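Local atomic coordinates of DNA primase (Helicobacter pylori, PDB entry 4EHS), a protein that synthesises the short RNA primers used by DNA polymerase in replication and, through its C-terminal domain, binds the replicative helicase DnaB, whose unwinding activity it stimulates. Residues I104-E109 / A135-K140. Residue numbers count along the deposited sequence, not the author numbering.
Sequences ILRYFE and AIMKLK
Two consecutive helices of the C-terminal, helicase-binding domain of primase, 96-117 and 122-140, pack here as an antiparallel helical hairpin. Both segments are regular alpha-helix, with i to i+4 bonds such as Glu109 N to Leu105 O (2.8 Å) and Leu139 N to Ala135 O (2.7 Å). Their local axes approach to 9.5 Å at a signed crossing angle of -157°; the register is set by Leu105 and Ile136, whose CA atoms lie 5.8 Å apart.

Apolar packing dominates the 376 Å² buried. Leu139 (chi1 m, chi2 t) directs its CA-to-CB bond toward 104-109, and its CD1 sits 3.7 Å from Ile104 CG2, 3.8 Å from Leu105 N and 3.8 Å from Phe108 CD2. Leu105 (t, p) brings CD1 to 3.6 Å from Ile136 CG2, while Ile136 (m, t) places CG1 3.7 Å from Phe108 CB and CD1 4.0 Å from Glu109 CG.

The aromatic contribution is a CH-pi contact: Ala135 CB stands 3.6 Å from the centroid of the Phe108 ring and 9° off its normal, hence over the face. Phe108 (chi1 m) also touches Lys131 and Ala132 of helix 122-140, and Ile104 reaches Ile55 and Leu144 in loops.

At the border, Glu109 OE2 and Lys140 NZ form a long salt bridge of 3.8 Å; Lys140 NZ lies equally far from Leu105 CD1. With no inter-segment hydrogen bonds and a single, long ionic pair, the association of these segments rests chiefly on side-chain shape and hydrophobic burial.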
loop_
_atom_site.group_PDB
_atom_site.type_symbol
_atom_site.label_atom_id
_atom_site.label_comp_id
_atom_site.label_asym_id
_atom_site.label_seq_id
_atom_site.Cartn_x
_atom_site.Cartn_y
_atom_site.Cartn_z
ATOM N N ILE A 104 -3.808 9.559 7.330
ATOM C CA ILE A 104 -3.218 9.323 6.003
ATOM C C ILE A 104 -2.953 10.624 5.280
ATOM O O ILE A 104 -1.866 10.757 4.681
ATOM C CB ILE A 104 -4.089 8.368 5.179
ATOM C CG1 ILE A 104 -4.177 6.999 5.878
ATOM C CG2 ILE A 104 -3.496 8.161 3.758
ATOM C CD1 ILE A 104 -5.343 6.150 5.320
ATOM N N LEU A 105 -3.938 11.531 5.286
ATOM C CA LEU A 105 -3.771 12.890 4.687
ATOM C C LEU A 105 -2.534 13.574 5.241
ATOM O O LEU A 105 -1.667 14.038 4.446
ATOM C CB LEU A 105 -5.035 13.771 4.852
ATOM C CG LEU A 105 -4.955 15.236 4.370
ATOM C CD1 LEU A 105 -4.936 15.340 2.864
ATOM C CD2 LEU A 105 -6.094 16.064 4.913
ATOM N N ARG A 106 -2.375 13.617 6.567
ATOM C CA ARG A 106 -1.107 14.081 7.138
ATOM C C ARG A 106 0.181 13.459 6.632
ATOM O O ARG A 106 1.158 14.179 6.314
ATOM C CB ARG A 106 -1.126 14.057 8.653
ATOM C CG ARG A 106 -2.205 15.078 9.060
ATOM C CD ARG A 106 -2.037 15.444 10.500
ATOM N NE ARG A 106 -3.022 16.487 10.918
ATOM C CZ ARG A 106 -3.123 16.823 12.210
ATOM N NH1 ARG A 106 -2.322 16.244 13.102
ATOM N NH2 ARG A 106 -4.012 17.700 12.591
ATOM N N TYR A 107 0.175 12.144 6.493
ATOM C CA TYR A 107 1.330 11.444 5.921
ATOM C C TYR A 107 1.649 12.009 4.512
ATOM O O TYR A 107 2.793 12.323 4.210
ATOM C CB TYR A 107 1.009 9.946 5.831
ATOM C CG TYR A 107 2.075 9.186 5.097
ATOM C CD1 TYR A 107 3.187 8.669 5.774
ATOM C CD2 TYR A 107 1.965 8.989 3.732
ATOM C CE1 TYR A 107 4.195 7.983 5.097
ATOM C CE2 TYR A 107 2.972 8.325 3.048
ATOM C CZ TYR A 107 4.052 7.795 3.732
ATOM O OH TYR A 107 5.036 7.115 2.992
ATOM N N PHE A 108 0.665 12.121 3.669
ATOM C CA PHE A 108 0.918 12.609 2.290
ATOM C C PHE A 108 1.267 14.103 2.239
ATOM O O PHE A 108 2.088 14.519 1.387
ATOM C CB PHE A 108 -0.220 12.283 1.343
ATOM C CG PHE A 108 -0.265 10.838 0.935
ATOM C CD1 PHE A 108 0.697 10.311 0.064
ATOM C CD2 PHE A 108 -1.256 10.003 1.398
ATOM C CE1 PHE A 108 0.658 8.962 -0.306
ATOM C CE2 PHE A 108 -1.336 8.661 0.986
ATOM C CZ PHE A 108 -0.365 8.122 0.171
ATOM N N GLU A 109 0.724 14.892 3.174
ATOM C CA GLU A 109 1.137 16.300 3.240
ATOM C C GLU A 109 2.623 16.394 3.581
ATOM O O GLU A 109 3.366 17.174 2.939
ATOM C CB GLU A 109 0.210 17.052 4.233
ATOM C CG GLU A 109 -1.174 17.344 3.647
ATOM C CD GLU A 109 -2.135 18.007 4.667
ATOM O OE1 GLU A 109 -1.866 17.870 5.890
ATOM O OE2 GLU A 109 -3.136 18.642 4.233
ATOM N N ALA A 135 -3.322 11.639 -3.983
ATOM C CA ALA A 135 -3.882 11.033 -2.725
ATOM C C ALA A 135 -4.594 12.077 -1.857
ATOM O O ALA A 135 -5.711 11.859 -1.324
ATOM C CB ALA A 135 -2.741 10.336 -1.942
ATOM N N ILE A 136 -3.959 13.233 -1.722
ATOM C CA ILE A 136 -4.490 14.349 -0.928
ATOM C C ILE A 136 -5.843 14.759 -1.525
ATOM O O ILE A 136 -6.791 14.979 -0.788
ATOM C CB ILE A 136 -3.456 15.504 -0.859
ATOM C CG1 ILE A 136 -2.239 15.099 0.024
ATOM C CG2 ILE A 136 -4.101 16.812 -0.320
ATOM C CD1 ILE A 136 -1.017 16.034 -0.112
HETATM N N MSE A 137 -5.927 14.840 -2.848
HETATM C CA MSE A 137 -7.187 15.173 -3.506
HETATM C C MSE A 137 -8.281 14.182 -3.113
HETATM O O MSE A 137 -9.341 14.570 -2.625
HETATM C CB MSE A 137 -7.010 15.191 -5.025
HETATM C CG MSE A 137 -8.176 15.813 -5.777
HETATM SE SE MSE A 137 -7.899 15.835 -7.707
HETATM C CE MSE A 137 -7.787 13.913 -8.020
ATOM N N LYS A 138 -8.007 12.900 -3.332
ATOM C CA LYS A 138 -8.936 11.821 -2.991
ATOM C C LYS A 138 -9.316 11.819 -1.529
ATOM O O LYS A 138 -10.498 11.648 -1.219
ATOM C CB LYS A 138 -8.403 10.462 -3.417
ATOM C CG LYS A 138 -8.470 10.265 -4.906
ATOM C CD LYS A 138 -7.680 9.069 -5.368
ATOM C CE LYS A 138 -7.771 8.966 -6.890
ATOM N NZ LYS A 138 -8.042 7.561 -7.291
ATOM N N LEU A 139 -8.341 11.999 -0.641
ATOM C CA LEU A 139 -8.628 11.951 0.783
ATOM C C LEU A 139 -9.629 13.038 1.078
ATOM O O LEU A 139 -10.633 12.810 1.759
ATOM C CB LEU A 139 -7.357 12.027 1.626
ATOM C CG LEU A 139 -6.507 10.726 1.514
ATOM C CD1 LEU A 139 -4.982 10.869 1.706
ATOM C CD2 LEU A 139 -6.993 9.727 2.569
ATOM N N LYS A 140 -9.399 14.211 0.521
ATOM C CA LYS A 140 -10.347 15.295 0.770
ATOM C C LYS A 140 -11.669 15.035 0.078
ATOM O O LYS A 140 -12.683 15.557 0.520
ATOM C CB LYS A 140 -9.754 16.637 0.321
ATOM C CG LYS A 140 -8.644 17.137 1.222
ATOM C CD LYS A 140 -7.864 18.227 0.495
ATOM C CE LYS A 140 -7.186 19.079 1.546
ATOM N NZ LYS A 140 -5.734 18.795 1.513
#